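Local coordinates for protein PrgA (Enterococcus faecalis, PDB 6Z9K) that provides surface exclusion that protects enterococci against unwanted conjugation, extending far outside the cell and including the magnesium-binding CAP domain to which this chain corresponds, at residues A24-K29 with A36-T41; G15-P20 with K237-L242. All coordinates share one frame; numbering follows the deposited sequence.

Contact 1: A24-K29 with A36-T41; sequences ADYDTK and ATLEKT
In the N-terminal part of the CAP domain, the short helix 26-29 packs against the longer helix 32-45 through one buried tyrosine, Y26, which meets L38 and E39. A tyrosine suits the place because its ring offers an apolar face to one neighbour and its hydroxyl a polar end to the next. L38 supplies the apolar partner: its CD2 methyl makes a CH-pi contact 3.9 Å from the Y26 ring centroid, 14° off the ring normal. CD1, the other branch, lies farther along toward the root of the ring, 4.1 Å from CG of Y26. L38 reaches out from its helix and spreads both methyls along the ring.

E39, one residue on, deals with the hydroxyl. Its chain runs extended beyond CG, bringing the carboxylate to the edge of the ring with the two planes nearly perpendicular, 87° apart. Its OE2 is also hydrogen-bonded to OH of Y183, so one carboxylate oxygen joins two tyrosines. Helix 184-189 also adjoins the short helix: L186 touches Y26 and D27, and OD1 of D27 is hydrogen-bonded to NE2 of H187. The hydroxyl OH of Y26 donates to OE2 of E39 at 2.6 Å, meeting it on the anti side, 22° out of the carboxylate plane.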
loop_
_atom_site.group_PDB
_atom_site.type_symbol
_atom_site.label_atom_id
_atom_site.label_comp_id
_atom_site.label_asym_id
_atom_site.label_seq_id
_atom_site.Cartn_x
_atom_site.Cartn_y
_atom_site.Cartn_z
ATOM N N ALA A 24 -0.337 10.298 12.952
ATOM C CA ALA A 24 0.768 9.532 12.360
ATOM C C ALA A 24 1.691 9.009 13.474
ATOM O O ALA A 24 2.449 8.079 13.193
ATOM C CB ALA A 24 1.497 10.409 11.376
ATOM N N ASP A 25 1.538 9.500 14.701
ATOM C CA ASP A 25 2.453 9.120 15.810
ATOM C C ASP A 25 1.621 8.803 17.045
ATOM O O ASP A 25 2.091 9.050 18.181
ATOM C CB ASP A 25 3.491 10.223 16.039
ATOM C CG ASP A 25 2.926 11.593 16.300
ATOM O OD1 ASP A 25 1.698 11.728 16.184
ATOM O OD2 ASP A 25 3.722 12.513 16.684
ATOM N N TYR A 26 0.439 8.226 16.868
ATOM C CA TYR A 26 -0.473 7.973 18.011
ATOM C C TYR A 26 0.230 7.067 19.046
ATOM O O TYR A 26 -0.139 7.095 20.239
ATOM C CB TYR A 26 -1.812 7.412 17.537
ATOM C CG TYR A 26 -1.845 5.956 17.119
ATOM C CD1 TYR A 26 -1.892 4.932 18.062
ATOM C CD2 TYR A 26 -1.945 5.623 15.783
ATOM C CE1 TYR A 26 -1.953 3.602 17.678
ATOM C CE2 TYR A 26 -1.988 4.289 15.387
ATOM C CZ TYR A 26 -2.015 3.284 16.339
ATOM O OH TYR A 26 -2.115 1.965 15.955
ATOM N N ASP A 27 1.161 6.224 18.584
ATOM C CA ASP A 27 1.842 5.254 19.485
ATOM C C ASP A 27 2.653 5.972 20.575
ATOM O O ASP A 27 2.925 5.335 21.645
ATOM C CB ASP A 27 2.707 4.286 18.654
ATOM C CG ASP A 27 3.688 5.033 17.790
ATOM O OD1 ASP A 27 3.245 5.737 16.862
ATOM O OD2 ASP A 27 4.912 4.845 18.009
ATOM N N THR A 28 3.079 7.205 20.347
ATOM C CA THR A 28 3.806 8.005 21.353
ATOM C C THR A 28 2.956 9.151 21.889
ATOM O O THR A 28 3.241 9.595 23.006
ATOM C CB THR A 28 5.138 8.502 20.809
ATOM O OG1 THR A 28 4.943 9.163 19.568
ATOM C CG2 THR A 28 6.140 7.384 20.626
ATOM N N LYS A 29 1.944 9.605 21.153
ATOM C CA LYS A 29 1.124 10.722 21.654
ATOM C C LYS A 29 0.118 10.232 22.688
ATOM O O LYS A 29 -0.253 11.055 23.534
ATOM C CB LYS A 29 0.425 11.455 20.509
ATOM C CG LYS A 29 1.419 12.149 19.575
ATOM C CD LYS A 29 0.941 13.491 19.025
ATOM C CE LYS A 29 -0.196 13.322 18.045
ATOM N NZ LYS A 29 -0.208 14.363 16.994
ATOM N N ALA A 36 -4.928 1.180 23.136
ATOM C CA ALA A 36 -5.703 -0.072 23.107
ATOM C C ALA A 36 -7.084 0.244 22.532
ATOM O O ALA A 36 -7.612 -0.530 21.697
ATOM C CB ALA A 36 -5.762 -0.709 24.471
ATOM N N THR A 37 -7.705 1.316 23.029
ATOM C CA THR A 37 -9.082 1.713 22.646
ATOM C C THR A 37 -9.101 2.082 21.168
ATOM O O THR A 37 -9.983 1.619 20.448
ATOM C CB THR A 37 -9.561 2.888 23.516
ATOM O OG1 THR A 37 -9.738 2.415 24.858
ATOM C CG2 THR A 37 -10.849 3.481 23.021
ATOM N N LEU A 38 -8.128 2.861 20.719
ATOM C CA LEU A 38 -8.027 3.310 19.311
ATOM C C LEU A 38 -7.927 2.096 18.395
ATOM O O LEU A 38 -8.630 2.071 17.335
ATOM C CB LEU A 38 -6.837 4.241 19.107
ATOM C CG LEU A 38 -6.624 4.798 17.695
ATOM C CD1 LEU A 38 -5.905 6.131 17.750
ATOM C CD2 LEU A 38 -5.805 3.843 16.829
ATOM N N GLU A 39 -7.023 1.176 18.732
ATOM C CA GLU A 39 -6.768 0.035 17.830
ATOM C C GLU A 39 -7.999 -0.873 17.823
ATOM O O GLU A 39 -8.411 -1.326 16.724
ATOM C CB GLU A 39 -5.476 -0.655 18.224
ATOM C CG GLU A 39 -4.280 0.237 18.073
ATOM C CD GLU A 39 -2.936 -0.441 18.182
ATOM O OE1 GLU A 39 -2.904 -1.594 18.709
ATOM O OE2 GLU A 39 -1.958 0.206 17.832
ATOM N N LYS A 40 -8.618 -1.106 18.970
ATOM C CA LYS A 40 -9.793 -2.002 19.015
ATOM C C LYS A 40 -10.937 -1.382 18.196
ATOM O O LYS A 40 -11.570 -2.102 17.357
ATOM C CB LYS A 40 -10.207 -2.263 20.450
ATOM C CG LYS A 40 -11.414 -3.167 20.598
ATOM C CD LYS A 40 -11.838 -3.264 22.036
ATOM C CE LYS A 40 -13.109 -4.071 22.223
ATOM N NZ LYS A 40 -12.720 -5.476 22.501
ATOM N N THR A 41 -11.137 -0.081 18.343
ATOM C CA THR A 41 -12.205 0.679 17.642
ATOM C C THR A 41 -11.910 0.588 16.133
ATOM O O THR A 41 -12.792 0.288 15.305
ATOM C CB THR A 41 -12.221 2.154 18.070
ATOM O OG1 THR A 41 -12.580 2.163 19.451
ATOM C CG2 THR A 41 -13.190 3.000 17.279
#

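Contact 2: G15-P20 with K237-L242; sequences GINLPP and KSKEEL
K239, N17 and G15 carry this contact, which ties an extended segment near the N-terminus to the first turn of the C-terminal helix 239-245. K239 contributes most of the buried surface. Its long chain bends at chi3 (-98°) and meets the N17 side chain at about a right angle, bringing NZ to 2.8 Å from OD1 of N17. The ammonium lies in the plane of the amide and on a lone pair of OD1, a favourable direction for this bond. Asparagine suits the position because its two ends do different work: OD1 receives the lysine while ND2 is hydrogen-bonded to the backbone O of M45, which should help fix the rotation of the amide.

G15 takes part through its backbone, its O lying 4.1 Å from CE of K239. A water lies between them, accepting from NZ of K239 at 2.8 Å and lying 2.7 Å from O of G15. That carbonyl also accepts from NH2 of R168. A second water donates both to OD1 of N17 and to OE2 of E240, linking the helix to the same amide oxygen.

The helix itself starts with a capping box: E241 N donates to OG of S238 at 2.9 Å, and S238 N returns a bond to OE1 of E241. Around the contact, E240 forms a salt bridge with K90 at the end of helix 70-90, whose D86 touches S238, while I16 and L18 of the extended segment pack on F176 at the end of helix 160-176.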
loop_
_atom_site.group_PDB
_atom_site.type_symbol
_atom_site.label_atom_id
_atom_site.label_comp_id
_atom_site.label_asym_id
_atom_site.label_seq_id
_atom_site.Cartn_x
_atom_site.Cartn_y
_atom_site.Cartn_z
ATOM N N GLY A 15 -12.916 3.552 1.507
ATOM C CA GLY A 15 -12.140 4.449 2.374
ATOM C C GLY A 15 -11.953 3.839 3.752
ATOM O O GLY A 15 -12.880 3.182 4.294
ATOM N N ILE A 16 -10.785 4.053 4.314
ATOM C CA ILE A 16 -10.464 3.563 5.666
ATOM C C ILE A 16 -11.127 4.473 6.684
ATOM O O ILE A 16 -10.981 5.722 6.607
ATOM C CB ILE A 16 -8.943 3.427 5.842
ATOM C CG1 ILE A 16 -8.422 2.396 4.835
ATOM C CG2 ILE A 16 -8.609 3.020 7.266
ATOM C CD1 ILE A 16 -6.963 2.501 4.634
ATOM N N ASN A 17 -11.791 3.878 7.636
ATOM C CA ASN A 17 -12.526 4.681 8.652
ATOM C C ASN A 17 -11.583 5.032 9.799
ATOM O O ASN A 17 -11.034 4.106 10.427
ATOM C CB ASN A 17 -13.717 3.892 9.163
ATOM C CG ASN A 17 -14.674 3.543 8.046
ATOM O OD1 ASN A 17 -15.115 4.451 7.336
ATOM N ND2 ASN A 17 -14.940 2.254 7.855
ATOM N N LEU A 18 -11.329 6.320 10.024
ATOM C CA LEU A 18 -10.330 6.694 11.035
ATOM C C LEU A 18 -11.033 6.791 12.368
ATOM O O LEU A 18 -12.131 7.336 12.501
ATOM C CB LEU A 18 -9.627 8.009 10.708
ATOM C CG LEU A 18 -8.899 8.025 9.375
ATOM C CD1 LEU A 18 -8.172 9.344 9.190
ATOM C CD2 LEU A 18 -7.951 6.858 9.244
ATOM N N PRO A 19 -10.373 6.308 13.425
ATOM C CA PRO A 19 -10.915 6.413 14.779
ATOM C C PRO A 19 -10.604 7.772 15.377
ATOM O O PRO A 19 -9.685 8.474 14.926
ATOM C CB PRO A 19 -10.113 5.347 15.528
ATOM C CG PRO A 19 -8.777 5.369 14.848
ATOM C CD PRO A 19 -9.098 5.573 13.379
ATOM N N PRO A 20 -11.328 8.180 16.436
ATOM C CA PRO A 20 -10.933 9.368 17.181
ATOM C C PRO A 20 -9.519 9.256 17.733
ATOM O O PRO A 20 -9.075 8.142 18.063
ATOM C CB PRO A 20 -11.958 9.434 18.331
ATOM C CG PRO A 20 -13.117 8.591 17.864
ATOM C CD PRO A 20 -12.463 7.483 17.045
ATOM N N LYS A 237 -12.980 10.680 -4.021
ATOM C CA LYS A 237 -13.828 11.536 -3.140
ATOM C C LYS A 237 -13.910 10.852 -1.782
ATOM O O LYS A 237 -14.037 9.625 -1.781
ATOM C CB LYS A 237 -15.210 11.767 -3.754
ATOM C CG LYS A 237 -15.357 13.075 -4.522
ATOM C CD LYS A 237 -16.382 14.020 -3.899
ATOM C CE LYS A 237 -16.344 15.429 -4.454
ATOM N NZ LYS A 237 -17.215 15.580 -5.647
ATOM N N SER A 238 -13.751 11.584 -0.682
ATOM C CA SER A 238 -13.837 11.016 0.677
ATOM C C SER A 238 -15.298 10.665 0.959
ATOM O O SER A 238 -16.179 11.242 0.311
ATOM C CB SER A 238 -13.277 11.920 1.748
ATOM O OG SER A 238 -14.175 12.984 2.067
ATOM N N LYS A 239 -15.535 9.729 1.873
ATOM C CA LYS A 239 -16.917 9.411 2.307
ATOM C C LYS A 239 -17.583 10.664 2.859
ATOM O O LYS A 239 -18.788 10.901 2.573
ATOM C CB LYS A 239 -16.880 8.328 3.374
ATOM C CG LYS A 239 -16.833 6.928 2.809
ATOM C CD LYS A 239 -17.453 5.923 3.773
ATOM C CE LYS A 239 -16.384 5.241 4.567
ATOM N NZ LYS A 239 -16.957 4.085 5.265
ATOM N N GLU A 240 -16.821 11.445 3.611
ATOM C CA GLU A 240 -17.305 12.676 4.284
ATOM C C GLU A 240 -17.719 13.725 3.244
ATOM O O GLU A 240 -18.833 14.313 3.409
ATOM C CB GLU A 240 -16.239 13.157 5.281
ATOM C CG GLU A 240 -16.065 12.230 6.473
ATOM C CD GLU A 240 -15.146 11.023 6.265
ATOM O OE1 GLU A 240 -14.467 10.968 5.240
ATOM O OE2 GLU A 240 -15.142 10.112 7.123
ATOM N N GLU A 241 -16.920 13.916 2.184
ATOM C CA GLU A 241 -17.278 14.767 1.012
ATOM C C GLU A 241 -18.580 14.261 0.381
ATOM O O GLU A 241 -19.453 15.106 0.133
ATOM C CB GLU A 241 -16.175 14.799 -0.047
ATOM C CG GLU A 241 -15.031 15.751 0.294
ATOM C CD GLU A 241 -13.655 15.353 -0.234
ATOM O OE1 GLU A 241 -13.589 14.493 -1.169
ATOM O OE2 GLU A 241 -12.638 15.893 0.303
ATOM N N LEU A 242 -18.710 12.954 0.143
ATOM C CA LEU A 242 -19.893 12.338 -0.516
ATOM C C LEU A 242 -21.140 12.505 0.353
ATOM O O LEU A 242 -22.183 12.862 -0.206
ATOM C CB LEU A 242 -19.668 10.847 -0.764
ATOM C CG LEU A 242 -18.779 10.491 -1.953
ATOM C CD1 LEU A 242 -18.952 9.012 -2.299
ATOM C CD2 LEU A 242 -19.075 11.375 -3.164
HETATM O O HOH W 1 -15.342 2.289 3.851
HETATM O O HOH W 2 -14.917 7.364 7.375
HETATM O O HOH W 3 -12.646 8.484 8.629
#

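In the fold
Contact 2 joins the chain near its two ends, and contact 1 falls within the part between them: residues 15-20 pair with the C-terminal helix, and the chain then continues into 24-29 and helix 32-45. The two centres are about 18 Å apart, yet the contacts meet at P19, with CG of L38 3.6 Å from CG of P19. L38 therefore packs against both Y26 and the proline-rich end of 15-20. Contact 1 is the one nearer the magnesium site, the side chain of Y26 lying about 10 Å from that of the magnesium-binding H185. Helix 160-176 borders both contacts: I16 packs on L175 and F176, and O of L175 makes a weak hydrogen bond with OH of Y26.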